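Local structure of acyl-coenzyme A oxidase acox-1.1 (Caenorhabditis elegans, 5K3H) at residues A309-I312 with A313-S317; Y414-A417 with S418-S421. The protein catalyses the FAD-dependent, oxygen-consuming desaturation of acyl-CoA thioesters to (2E)-enoyl-CoA, the first step of peroxisomal beta-oxidation. One frame throughout, in Å; residues are numbered along the deposited sequence.

Interaction 1. Residues A309-I312 with A313-S317; sequences ALNI and ATRYS
Thr314 and Arg315 both turn back along the helix onto the turn before them: with chi1 at -50°, the hydroxyl of Thr314 lies beside its own backbone N and meets the carbonyl of Leu310, while Arg315, its CG likewise beside the backbone N, runs extended from CG to NE alongside Asn311. Thr314 OG1 donates to Leu310 O at 2.7 Å. The same oxygen accepts the helical bond from Thr314 N at 2.8 Å, and the two donors approach from opposite faces of the carbonyl plane. Ser317 repeats the pattern, OG giving its proton to Ala313 O at 2.8 Å. Asn311 and Arg315 point the same way, with amide and guanidinium planes 80° apart; Asn311 OD1 sits over one face of the guanidinium, near its rim, 3.8 Å from Arg315 CZ. A water links them, donating to Asn311 OD1 at 2.9 Å and accepting a weak bond from Arg315 NE. Beyond the helix, Arg315 forms a salt bridge with Asp616, and Asn311 ND2 donates to the carbonyls of Ser307 and Leu615. With an alanine here, the Asp616 carboxylate would probably lose this charge partner, and Asn311 OD1 the guanidinium beside it. The hydroxyls of Thr314 and Ser317 thus spend their protons within their own helix, whereas Asp616 probably offsets both the buried guanidinium and nearby Arg20, the Gly630 carbonyl taking NH1.

Interaction 2. Residues Y414-A417 with S418-S421; sequences YSMA and SYIS
A hydrogen bond from Ser418 N to Ser415 O draws the chain into a turn ahead of helix 420-428. It is long, at 3.3 Å, and its donor stands above the carbonyl plane, 65° out of it. Each serine also closes an ST turn: Ser415 OG accepts from Ala417 N at 2.9 Å, and Ser418 OG, placed between its backbone N and carbonyl carbon by a chi1 of 83°, accepts from Ile420 N in a nearly straight bond of 3.2 Å. Ser418 OG is also bonded to Gly413 O. A water spans the turn, donating to Ser415 O at 2.9 Å and hydrogen-bonded to Ser421 OG at 2.6 Å.

Van der Waals contact comes from Met416, whose chain, bent at chi2 and chi3, folds back so that its thioether SD lies 3.3 Å from the hydroxyl OG of Ser421. The apolar part is the methyl CE of Met416, 4.2 Å from Tyr419 CD1, while the ring's hydroxyl is hydrogen-bonded to Glu109.

The second subunit adds its own packing, with its Lys242 against Met416 and its Met243 against Ser421; Tyr414 OH bonds to the carbonyl of its Gly425. The arrangement is a type I-like beta turn over 415-418 with two successive ST turns, the second bridging the N-cap residue Tyr419, in the loop joining helices 382-408 and 420-428.

Interactions 1 and 2 belong to the same C-alpha1 domain, with centres about 12 Å apart, and they meet through Ile312. Its CD1 packs on Ser418 O at 3.5 Å and its CG2 on Ile420 CD1 at 3.7 Å, so the 418-420 end of the turn packs on helix 300-319. Ser627 is a shared neighbour, packing with Ile312 and hydrogen-bonding to Ser418 O. Interaction 1 is close to the FAD site shared between the subunits: the side chains of Tyr316 and FAD-binding Arg320 are about 3 Å apart. Interaction 2 is further off, the Ser415 side chain about 8 Å from Gly411, which probably binds FAD, and about 12 Å from that of Arg320. Only interaction 2 touches the second subunit.

Interaction 1. Residues A309-I312 with A313-S317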
ATOM      1  N   ALA B 309      -4.431  -8.948  -9.542  1.00 15.29           N
ATOM      2  CA  ALA B 309      -4.706  -7.515  -9.538  1.00 15.14           C
ATOM      3  C   ALA B 309      -4.741  -6.944 -10.951  1.00 14.90           C
ATOM      4  O   ALA B 309      -5.590  -6.102 -11.263  1.00 14.49           O
ATOM      5  CB  ALA B 309      -3.668  -6.792  -8.684  1.00 15.27           C
ATOM      6  N   LEU B 310      -3.865  -7.428 -11.837  1.00 15.16           N
ATOM      7  CA  LEU B 310      -3.827  -6.864 -13.183  1.00 15.00           C
ATOM      8  C   LEU B 310      -5.007  -7.328 -14.025  1.00 14.67           C
ATOM      9  O   LEU B 310      -5.551  -6.547 -14.819  1.00 14.34           O
ATOM     10  CB  LEU B 310      -2.499  -7.217 -13.853  1.00 15.23           C
ATOM     11  CG  LEU B 310      -1.294  -6.517 -13.210  1.00 15.53           C
ATOM     12  CD1 LEU B 310      -0.014  -7.242 -13.606  1.00 15.65           C
ATOM     13  CD2 LEU B 310      -1.253  -5.072 -13.621  1.00 15.44           C
ATOM     14  N   ASN B 311      -5.444  -8.586 -13.855  1.00 15.13           N
ATOM     15  CA  ASN B 311      -6.698  -9.010 -14.472  1.00 15.02           C
ATOM     16  C   ASN B 311      -7.826  -8.050 -14.088  1.00 15.34           C
ATOM     17  O   ASN B 311      -8.613  -7.610 -14.936  1.00 15.86           O
ATOM     18  CB  ASN B 311      -7.040 -10.430 -14.035  1.00 14.82           C
ATOM     19  CG  ASN B 311      -6.427 -11.501 -14.946  1.00 14.59           C
ATOM     20  OD1 ASN B 311      -7.025 -11.895 -15.939  1.00 14.58           O
ATOM     21  ND2 ASN B 311      -5.226 -11.982 -14.592  1.00 14.53           N
ATOM     22  N   ILE B 312      -7.921  -7.717 -12.806  1.00 15.20           N
ATOM     23  CA  ILE B 312      -9.003  -6.852 -12.345  1.00 15.43           C
ATOM     24  C   ILE B 312      -8.878  -5.465 -12.957  1.00 15.69           C
ATOM     25  O   ILE B 312      -9.825  -4.949 -13.567  1.00 15.70           O
ATOM     26  CB  ILE B 312      -9.018  -6.795 -10.806  1.00 15.28           C
ATOM     27  CG1 ILE B 312      -9.342  -8.182 -10.238  1.00 15.23           C
ATOM     28  CG2 ILE B 312      -9.961  -5.679 -10.318  1.00 15.33           C
ATOM     29  CD1 ILE B 312      -8.846  -8.397  -8.824  1.00 15.30           C
ATOM     30  N   ALA B 313      -7.696  -4.852 -12.826  1.00 14.89           N
ATOM     31  CA  ALA B 313      -7.532  -3.484 -13.278  1.00 15.36           C
ATOM     32  C   ALA B 313      -7.575  -3.370 -14.798  1.00 15.52           C
ATOM     33  O   ALA B 313      -8.033  -2.350 -15.319  1.00 15.64           O
ATOM     34  CB  ALA B 313      -6.227  -2.918 -12.733  1.00 15.56           C
ATOM     35  N   THR B 314      -7.084  -4.377 -15.533  1.00 15.15           N
ATOM     36  CA  THR B 314      -7.047  -4.251 -16.987  1.00 15.44           C
ATOM     37  C   THR B 314      -8.411  -4.557 -17.608  1.00 15.92           C
ATOM     38  O   THR B 314      -8.834  -3.873 -18.554  1.00 16.19           O
ATOM     39  CB  THR B 314      -5.957  -5.158 -17.576  1.00 15.76           C
ATOM     40  OG1 THR B 314      -4.703  -4.956 -16.875  1.00 15.93           O
ATOM     41  CG2 THR B 314      -5.773  -4.889 -19.073  1.00 15.60           C
ATOM     42  N   ARG B 315      -9.136  -5.550 -17.081  1.00 16.69           N
ATOM     43  CA  ARG B 315     -10.525  -5.745 -17.507  1.00 16.85           C
ATOM     44  C   ARG B 315     -11.370  -4.492 -17.254  1.00 17.29           C
ATOM     45  O   ARG B 315     -12.081  -4.021 -18.150  1.00 16.96           O
ATOM     46  CB  ARG B 315     -11.116  -6.966 -16.794  1.00 16.59           C
ATOM     47  CG  ARG B 315     -10.632  -8.285 -17.372  1.00 16.66           C
ATOM     48  CD  ARG B 315     -10.970  -9.436 -16.457  1.00 16.65           C
ATOM     49  NE  ARG B 315     -10.583 -10.706 -17.055  1.00 16.60           N
ATOM     50  CZ  ARG B 315     -10.800 -11.895 -16.506  1.00 16.53           C
ATOM     51  NH1 ARG B 315     -11.400 -11.996 -15.332  1.00 16.93           N
ATOM     52  NH2 ARG B 315     -10.421 -12.981 -17.145  1.00 16.28           N
ATOM     53  N   TYR B 316     -11.303  -3.943 -16.034  1.00 17.66           N
ATOM     54  CA  TYR B 316     -12.045  -2.726 -15.706  1.00 17.83           C
ATOM     55  C   TYR B 316     -11.641  -1.560 -16.604  1.00 17.40           C
ATOM     56  O   TYR B 316     -12.494  -0.766 -17.011  1.00 16.70           O
ATOM     57  CB  TYR B 316     -11.847  -2.373 -14.230  1.00 18.55           C
ATOM     58  CG  TYR B 316     -12.566  -1.113 -13.809  1.00 18.88           C
ATOM     59  CD1 TYR B 316     -13.945  -1.082 -13.692  1.00 19.43           C
ATOM     60  CD2 TYR B 316     -11.865   0.044 -13.544  1.00 19.56           C
ATOM     61  CE1 TYR B 316     -14.610   0.090 -13.334  1.00 20.00           C
ATOM     62  CE2 TYR B 316     -12.511   1.204 -13.175  1.00 20.08           C
ATOM     63  CZ  TYR B 316     -13.878   1.229 -13.069  1.00 20.58           C
ATOM     64  OH  TYR B 316     -14.511   2.396 -12.697  1.00 21.65           O
ATOM     65  N   SER B 317     -10.350  -1.447 -16.946  1.00 15.96           N
ATOM     66  CA  SER B 317      -9.922  -0.376 -17.847  1.00 16.92           C
ATOM     67  C   SER B 317     -10.512  -0.543 -19.239  1.00 18.05           C
ATOM     68  O   SER B 317     -10.703   0.456 -19.948  1.00 18.12           O
ATOM     69  CB  SER B 317      -8.396  -0.337 -17.965  1.00 16.73           C
ATOM     70  OG  SER B 317      -7.754   0.013 -16.745  1.00 15.76           O
TER
HETATM   71  O   HOH W   1      -8.127 -10.331 -18.066  1.00 18.12           O

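Interaction 2. Residues Y414-A417 with S418-S421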
ATOM      1  N   TYR B 414     -11.381   1.528  -4.560  1.00 19.39           N
ATOM      2  CA  TYR B 414     -11.351   1.627  -3.108  1.00 19.63           C
ATOM      3  C   TYR B 414     -12.355   0.694  -2.455  1.00 18.81           C
ATOM      4  O   TYR B 414     -12.248   0.407  -1.262  1.00 19.56           O
ATOM      5  CB  TYR B 414     -11.658   3.064  -2.703  1.00 20.37           C
ATOM      6  CG  TYR B 414     -11.203   3.459  -1.331  1.00 21.28           C
ATOM      7  CD1 TYR B 414      -9.877   3.756  -1.086  1.00 22.50           C
ATOM      8  CD2 TYR B 414     -12.102   3.570  -0.274  1.00 21.81           C
ATOM      9  CE1 TYR B 414      -9.446   4.135   0.177  1.00 22.70           C
ATOM     10  CE2 TYR B 414     -11.677   3.956   1.002  1.00 22.23           C
ATOM     11  CZ  TYR B 414     -10.350   4.240   1.213  1.00 22.63           C
ATOM     12  OH  TYR B 414      -9.899   4.624   2.454  1.00 23.59           O
ATOM     13  N   SER B 415     -13.325   0.228  -3.220  1.00 20.38           N
ATOM     14  CA  SER B 415     -14.336  -0.684  -2.729  1.00 19.62           C
ATOM     15  C   SER B 415     -13.755  -2.074  -2.517  1.00 19.55           C
ATOM     16  O   SER B 415     -12.785  -2.476  -3.176  1.00 19.07           O
ATOM     17  CB  SER B 415     -15.489  -0.749  -3.735  1.00 19.22           C
ATOM     18  OG  SER B 415     -16.482  -1.682  -3.337  1.00 18.68           O
ATOM     19  N   MET B 416     -14.342  -2.817  -1.571  1.00 18.24           N
ATOM     20  CA  MET B 416     -13.982  -4.230  -1.536  1.00 18.46           C
ATOM     21  C   MET B 416     -14.549  -4.989  -2.724  1.00 18.59           C
ATOM     22  O   MET B 416     -14.260  -6.183  -2.875  1.00 17.93           O
ATOM     23  CB  MET B 416     -14.415  -4.903  -0.247  1.00 18.87           C
ATOM     24  CG  MET B 416     -13.707  -4.402   0.997  1.00 19.13           C
ATOM     25  SD  MET B 416     -11.895  -4.324   0.926  1.00 18.62           S
ATOM     26  CE  MET B 416     -11.500  -5.985   0.369  1.00 19.22           C
ATOM     27  N   ALA B 417     -15.371  -4.340  -3.549  1.00 18.47           N
ATOM     28  CA  ALA B 417     -15.835  -4.955  -4.790  1.00 18.44           C
ATOM     29  C   ALA B 417     -14.722  -5.111  -5.827  1.00 18.68           C
ATOM     30  O   ALA B 417     -14.889  -5.883  -6.784  1.00 18.88           O
ATOM     31  CB  ALA B 417     -16.999  -4.145  -5.373  1.00 18.43           C
ATOM     32  N   SER B 418     -13.615  -4.361  -5.699  1.00 18.39           N
ATOM     33  CA  SER B 418     -12.464  -4.577  -6.570  1.00 18.28           C
ATOM     34  C   SER B 418     -11.599  -5.726  -6.065  1.00 18.42           C
ATOM     35  O   SER B 418     -10.961  -6.421  -6.866  1.00 19.48           O
ATOM     36  CB  SER B 418     -11.621  -3.326  -6.656  1.00 18.33           C
ATOM     37  OG  SER B 418     -10.767  -3.291  -5.532  1.00 18.15           O
ATOM     38  N   TYR B 419     -11.522  -5.889  -4.745  1.00 19.08           N
ATOM     39  CA  TYR B 419     -10.814  -6.919  -3.986  1.00 18.85           C
ATOM     40  C   TYR B 419      -9.310  -6.703  -3.954  1.00 18.58           C
ATOM     41  O   TYR B 419      -8.622  -7.471  -3.274  1.00 18.24           O
ATOM     42  CB  TYR B 419     -11.102  -8.343  -4.493  1.00 18.99           C
ATOM     43  CG  TYR B 419     -10.928  -9.397  -3.419  1.00 18.95           C
ATOM     44  CD1 TYR B 419     -11.644  -9.322  -2.213  1.00 19.28           C
ATOM     45  CD2 TYR B 419     -10.059 -10.465  -3.593  1.00 19.00           C
ATOM     46  CE1 TYR B 419     -11.498 -10.263  -1.225  1.00 19.14           C
ATOM     47  CE2 TYR B 419      -9.910 -11.426  -2.599  1.00 19.42           C
ATOM     48  CZ  TYR B 419     -10.635 -11.304  -1.419  1.00 20.15           C
ATOM     49  OH  TYR B 419     -10.496 -12.238  -0.421  1.00 21.94           O
ATOM     50  N   ILE B 420      -8.782  -5.662  -4.607  1.00 17.27           N
ATOM     51  CA  ILE B 420      -7.335  -5.500  -4.753  1.00 17.30           C
ATOM     52  C   ILE B 420      -6.669  -5.132  -3.434  1.00 17.21           C
ATOM     53  O   ILE B 420      -5.525  -5.538  -3.171  1.00 17.01           O
ATOM     54  CB  ILE B 420      -7.040  -4.449  -5.838  1.00 17.74           C
ATOM     55  CG1 ILE B 420      -7.572  -4.936  -7.190  1.00 18.12           C
ATOM     56  CG2 ILE B 420      -5.556  -4.220  -5.937  1.00 17.65           C
ATOM     57  CD1 ILE B 420      -7.473  -3.907  -8.288  1.00 18.27           C
ATOM     58  N   SER B 421      -7.360  -4.403  -2.564  1.00 17.40           N
ATOM     59  CA  SER B 421      -6.744  -4.051  -1.291  1.00 17.17           C
ATOM     60  C   SER B 421      -6.419  -5.277  -0.451  1.00 17.35           C
ATOM     61  O   SER B 421      -5.407  -5.285   0.259  1.00 16.95           O
ATOM     62  CB  SER B 421      -7.655  -3.100  -0.516  1.00 17.10           C
ATOM     63  OG  SER B 421      -8.848  -3.745  -0.114  1.00 17.42           O
TER
HETATM   64  O   HOH W   2     -10.387  -3.727  -2.168  1.00 16.78           O